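Local coordinates for probable quinone reductase Qor (NADPH:quinone reductase) (Zeta-crystallin homolog protein) (PDB 4RVS) that probably transfers electrons from NADPH to quinones in Mycobacterium tuberculosis, as a homologue of zeta-crystallin, at residues G66-V71 with T80-G85; L159-T164 with E294-A299. All coordinates share one frame; numbering follows the deposited sequence.

Contact 1 of 2, residues G66-V71 with T80-G85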
loop_
_atom_site.group_PDB
_atom_site.type_symbol
_atom_site.label_atom_id
_atom_site.label_comp_id
_atom_site.label_asym_id
_atom_site.label_seq_id
_atom_site.Cartn_x
_atom_site.Cartn_y
_atom_site.Cartn_z
ATOM N N GLY A 66 -26.477 -7.291 -23.953
ATOM C CA GLY A 66 -27.718 -7.692 -24.583
ATOM C C GLY A 66 -28.874 -7.561 -23.618
ATOM O O GLY A 66 -28.759 -6.897 -22.592
ATOM N N THR A 67 -29.998 -8.181 -23.948
ATOM C CA THR A 67 -31.169 -8.085 -23.087
ATOM C C THR A 67 -31.386 -9.375 -22.314
ATOM O O THR A 67 -31.076 -10.467 -22.801
ATOM C CB THR A 67 -32.430 -7.754 -23.893
ATOM O OG1 THR A 67 -32.511 -8.632 -25.022
ATOM C CG2 THR A 67 -32.375 -6.318 -24.383
ATOM N N VAL A 68 -31.916 -9.246 -21.103
ATOM C CA VAL A 68 -32.195 -10.413 -20.276
ATOM C C VAL A 68 -33.463 -11.115 -20.778
ATOM O O VAL A 68 -34.561 -10.551 -20.733
ATOM C CB VAL A 68 -32.321 -10.030 -18.783
ATOM C CG1 VAL A 68 -32.722 -11.234 -17.963
ATOM C CG2 VAL A 68 -31.003 -9.466 -18.277
ATOM N N GLU A 69 -33.287 -12.336 -21.274
ATOM C CA GLU A 69 -34.386 -13.159 -21.793
ATOM C C GLU A 69 -35.072 -13.922 -20.670
ATOM O O GLU A 69 -36.291 -14.111 -20.684
ATOM C CB GLU A 69 -33.851 -14.187 -22.799
ATOM C CG GLU A 69 -33.656 -13.683 -24.212
ATOM C CD GLU A 69 -34.960 -13.581 -24.984
ATOM O OE1 GLU A 69 -35.287 -12.466 -25.430
ATOM O OE2 GLU A 69 -35.651 -14.612 -25.154
ATOM N N ALA A 70 -34.278 -14.383 -19.708
ATOM C CA ALA A 70 -34.789 -15.222 -18.627
ATOM C C ALA A 70 -33.801 -15.221 -17.476
ATOM O O ALA A 70 -32.644 -14.832 -17.648
ATOM C CB ALA A 70 -35.031 -16.649 -19.122
ATOM N N VAL A 71 -34.254 -15.642 -16.301
ATOM C CA VAL A 71 -33.352 -15.794 -15.162
ATOM C C VAL A 71 -33.357 -17.237 -14.681
ATOM O O VAL A 71 -34.363 -17.947 -14.816
ATOM C CB VAL A 71 -33.698 -14.828 -13.998
ATOM C CG1 VAL A 71 -33.681 -13.386 -14.478
ATOM C CG2 VAL A 71 -35.051 -15.177 -13.388
ATOM N N THR A 80 -30.567 -8.836 -6.772
ATOM C CA THR A 80 -30.218 -8.064 -7.962
ATOM C C THR A 80 -31.355 -7.162 -8.448
ATOM O O THR A 80 -32.532 -7.523 -8.373
ATOM C CB THR A 80 -29.752 -8.978 -9.127
ATOM O OG1 THR A 80 -29.332 -8.168 -10.233
ATOM C CG2 THR A 80 -30.883 -9.890 -9.586
ATOM N N ALA A 81 -30.992 -5.985 -8.943
ATOM C CA ALA A 81 -31.958 -5.063 -9.541
ATOM C C ALA A 81 -32.334 -5.502 -10.964
ATOM O O ALA A 81 -33.288 -4.984 -11.565
ATOM C CB ALA A 81 -31.386 -3.658 -9.559
ATOM N N ILE A 82 -31.574 -6.453 -11.501
ATOM C CA ILE A 82 -31.766 -6.896 -12.887
ATOM C C ILE A 82 -33.052 -7.699 -13.077
ATOM O O ILE A 82 -33.335 -8.616 -12.310
ATOM C CB ILE A 82 -30.561 -7.715 -13.380
ATOM C CG1 ILE A 82 -29.309 -6.841 -13.418
ATOM C CG2 ILE A 82 -30.833 -8.281 -14.761
ATOM C CD1 ILE A 82 -28.026 -7.621 -13.699
ATOM N N SER A 83 -33.818 -7.346 -14.109
ATOM C CA SER A 83 -35.095 -7.986 -14.404
ATOM C C SER A 83 -35.132 -8.382 -15.876
ATOM O O SER A 83 -34.405 -7.807 -16.687
ATOM C CB SER A 83 -36.260 -7.028 -14.093
ATOM O OG SER A 83 -36.214 -6.560 -12.752
ATOM N N VAL A 84 -35.974 -9.354 -16.221
ATOM C CA VAL A 84 -36.187 -9.724 -17.621
ATOM C C VAL A 84 -36.510 -8.483 -18.459
ATOM O O VAL A 84 -37.303 -7.633 -18.041
ATOM C CB VAL A 84 -37.318 -10.768 -17.768
ATOM C CG1 VAL A 84 -37.702 -10.958 -19.226
ATOM C CG2 VAL A 84 -36.882 -12.096 -17.170
ATOM N N GLY A 85 -35.866 -8.357 -19.616
ATOM C CA GLY A 85 -36.079 -7.203 -20.476
ATOM C C GLY A 85 -35.007 -6.133 -20.367
ATOM O O GLY A 85 -34.855 -5.319 -21.286
#
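V68 occupies the middle of this contact, and it shows how one residue can hold a loop through both its side chain and its backbone. V68 CG2 meets I82 CG2 at 3.7 Å, the two side chains crossing at about a right angle. V68 CG1, anti to the backbone N (chi1 175°), lies 3.8 Å from V84 CA, while V68 CB is 3.7 Å from S83 O. This is the close-packed part: I82 is buried with V68, and both also touch V88 of strand 87-90, with T108 and K110 closing round I82. At the exposed margin V84 still packs closely, its CG1 3.5 Å from V68 O and also against E69 O. The loose contacts lie beyond: V71 CG1 comes no nearer to V84 CG2 than 4.4 Å, T67 merely brushes G85 O with its CG2, and the side chains of E69 and S83 set off away from the partner segment.

G85 N donates to V68 O at 2.8 Å with an N-H...O angle of 160°, arriving in the carbonyl plane, on a lone pair. On the other side of strand 64-71, E69 and A70 both face L32 in a classic beta bulge. At the far end, T80 OG1 accepts from I82 N in an ST turn. The chemistry is thus one methyl-on-methyl contact, valine carbons laid against backbone carbonyls, and the only hydrogen bond across these two segments; with the backbone pairs V68–D86 and G66–V88, that bond helps set where the chain comes back alongside strand 64-71.

Contact 2 of 2, residues L159-T164 with E294-A299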
loop_
_atom_site.group_PDB
_atom_site.type_symbol
_atom_site.label_atom_id
_atom_site.label_comp_id
_atom_site.label_asym_id
_atom_site.label_seq_id
_atom_site.Cartn_x
_atom_site.Cartn_y
_atom_site.Cartn_z
ATOM N N LEU A 159 -8.066 5.032 -17.938
ATOM C CA LEU A 159 -7.428 5.609 -16.756
ATOM C C LEU A 159 -7.149 7.083 -16.981
ATOM O O LEU A 159 -7.429 7.916 -16.126
ATOM C CB LEU A 159 -6.120 4.887 -16.434
ATOM C CG LEU A 159 -6.257 3.561 -15.689
ATOM C CD1 LEU A 159 -4.903 2.877 -15.595
ATOM C CD2 LEU A 159 -6.824 3.786 -14.316
ATOM N N THR A 160 -6.612 7.405 -18.150
ATOM C CA THR A 160 -6.243 8.788 -18.447
ATOM C C THR A 160 -7.463 9.721 -18.500
ATOM O O THR A 160 -7.461 10.783 -17.881
ATOM C CB THR A 160 -5.443 8.861 -19.756
ATOM O OG1 THR A 160 -4.269 8.044 -19.631
ATOM C CG2 THR A 160 -5.030 10.289 -20.055
ATOM N N GLN A 161 -8.509 9.320 -19.217
ATOM C CA GLN A 161 -9.692 10.169 -19.340
ATOM C C GLN A 161 -10.405 10.324 -18.013
ATOM O O GLN A 161 -10.845 11.418 -17.667
ATOM C CB GLN A 161 -10.687 9.588 -20.338
ATOM C CG GLN A 161 -10.173 9.360 -21.729
ATOM C CD GLN A 161 -11.234 8.700 -22.577
ATOM O OE1 GLN A 161 -12.329 9.241 -22.733
ATOM N NE2 GLN A 161 -10.935 7.511 -23.092
ATOM N N TRP A 162 -10.542 9.217 -17.281
ATOM C CA TRP A 162 -11.253 9.251 -16.004
ATOM C C TRP A 162 -10.500 10.084 -14.977
ATOM O O TRP A 162 -11.089 10.918 -14.290
ATOM C CB TRP A 162 -11.478 7.834 -15.471
ATOM C CG TRP A 162 -12.717 7.704 -14.636
ATOM C CD1 TRP A 162 -13.394 8.708 -14.005
ATOM C CD2 TRP A 162 -13.444 6.500 -14.373
ATOM N NE1 TRP A 162 -14.497 8.198 -13.353
ATOM C CE2 TRP A 162 -14.545 6.843 -13.562
ATOM C CE3 TRP A 162 -13.265 5.160 -14.739
ATOM C CZ2 TRP A 162 -15.474 5.899 -13.125
ATOM C CZ3 TRP A 162 -14.184 4.223 -14.299
ATOM C CH2 TRP A 162 -15.274 4.593 -13.505
ATOM N N ALA A 163 -9.194 9.869 -14.870
ATOM C CA ALA A 163 -8.407 10.629 -13.894
ATOM C C ALA A 163 -8.461 12.122 -14.229
ATOM O O ALA A 163 -8.614 12.959 -13.340
ATOM C CB ALA A 163 -6.975 10.128 -13.852
ATOM N N THR A 164 -8.374 12.453 -15.514
ATOM C CA THR A 164 -8.431 13.856 -15.930
ATOM C C THR A 164 -9.779 14.469 -15.540
ATOM O O THR A 164 -9.841 15.576 -15.007
ATOM C CB THR A 164 -8.178 14.017 -17.435
ATOM O OG1 THR A 164 -6.888 13.476 -17.766
ATOM C CG2 THR A 164 -8.198 15.480 -17.826
ATOM N N GLU A 294 -20.158 11.377 -21.398
ATOM C CA GLU A 294 -19.073 11.581 -22.357
ATOM C C GLU A 294 -17.787 12.089 -21.692
ATOM O O GLU A 294 -16.938 12.710 -22.331
ATOM C CB GLU A 294 -19.537 12.482 -23.510
ATOM C CG GLU A 294 -20.905 12.061 -24.046
ATOM C CD GLU A 294 -21.424 12.950 -25.162
ATOM O OE1 GLU A 294 -22.628 12.847 -25.485
ATOM O OE2 GLU A 294 -20.634 13.736 -25.729
ATOM N N ALA A 295 -17.649 11.805 -20.400
ATOM C CA ALA A 295 -16.397 12.023 -19.693
ATOM C C ALA A 295 -15.418 10.918 -20.072
ATOM O O ALA A 295 -14.206 11.122 -20.070
ATOM C CB ALA A 295 -16.629 12.041 -18.195
ATOM N N ILE A 296 -15.956 9.740 -20.388
ATOM C CA ILE A 296 -15.161 8.636 -20.909
ATOM C C ILE A 296 -15.739 8.228 -22.265
ATOM O O ILE A 296 -16.951 8.062 -22.392
ATOM C CB ILE A 296 -15.203 7.421 -19.959
ATOM C CG1 ILE A 296 -14.570 7.769 -18.613
ATOM C CG2 ILE A 296 -14.493 6.215 -20.573
ATOM C CD1 ILE A 296 -14.812 6.715 -17.560
ATOM N N THR A 297 -14.880 8.092 -23.271
ATOM C CA THR A 297 -15.300 7.614 -24.589
ATOM C C THR A 297 -14.485 6.376 -24.941
ATOM O O THR A 297 -13.297 6.292 -24.615
ATOM C CB THR A 297 -15.109 8.691 -25.679
ATOM O OG1 THR A 297 -13.720 9.008 -25.813
ATOM C CG2 THR A 297 -15.856 9.949 -25.319
ATOM N N VAL A 298 -15.120 5.403 -25.585
ATOM C CA VAL A 298 -14.412 4.197 -25.992
ATOM C C VAL A 298 -14.644 3.990 -27.478
ATOM O O VAL A 298 -15.771 3.745 -27.905
ATOM C CB VAL A 298 -14.881 2.955 -25.213
ATOM C CG1 VAL A 298 -14.196 1.710 -25.745
ATOM C CG2 VAL A 298 -14.581 3.110 -23.732
ATOM N N ALA A 299 -13.580 4.102 -28.262
ATOM C CA ALA A 299 -13.683 3.986 -29.713
ATOM C C ALA A 299 -13.909 2.545 -30.145
ATOM O O ALA A 299 -13.177 1.646 -29.728
ATOM C CB ALA A 299 -12.420 4.538 -30.376
HETATM O O HOH W 1 -12.037 12.921 -19.507
HETATM O O HOH W 2 -12.790 11.769 -22.777
#
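Q161 reaches out from its helix and grips the backbone of T297 with both ends of its amide. With chi1 at -58° its CG is anti to the carbonyl carbon, and the chain runs extended from there, carrying the amide to the loop. OE1 accepts from T297 N at 2.8 Å, the donor tilted out of the carbonyl plane, whereas NE2 donates to T297 O at 3.1 Å and lies in the plane of that carbonyl. The paired bonds fix the rotation of the amide; NE2 has a second, weak partner in L157 O. T297 OG1, set between its own backbone N and carbonyl carbon (chi1 63°), adds a weak bond to OE1, and a water links OE1 to A295 O.

Beside this polar clasp is an apolar one. I296 CD1 sits over the fused CD2 region of the W162 indole, a CH-pi contact 3.8 Å from the five-membered-ring centroid and 27° off its normal.

Helix 154-165 begins with the NADPH-binding residues G154 and V155, G154 about 8 Å from the Q161 side chain, so the clasp ties the cofactor-binding helix to the link between helix 277-292 and strand 300-305. L287 touches both W162 and I296, while H131 and L134 of helix 117-137 meet the indole.

How the contacts relate
Read from the N terminus, contact 1 comes first and is short-range: after strand 64-71 an irregular excursion of a few residues returns at 80-85, just ahead of strand 87-90, so the contact closes the connection between two antiparallel neighbours. Contact 2 opens later, at helix 154-165, and closes only after 129 residues that include most of the parallel nucleotide-binding sheet. The two are in series and neither nest nor cross. The centres of contacts 1 and 2 are about 28 Å apart. Contact 1 is local to the GroES-like part, while contact 2 joins a helix of the Rossmann-type part to the segment leading into strand 300-305, which pairs with strand 324-328 in the mixed sheet that also holds strand 64-71.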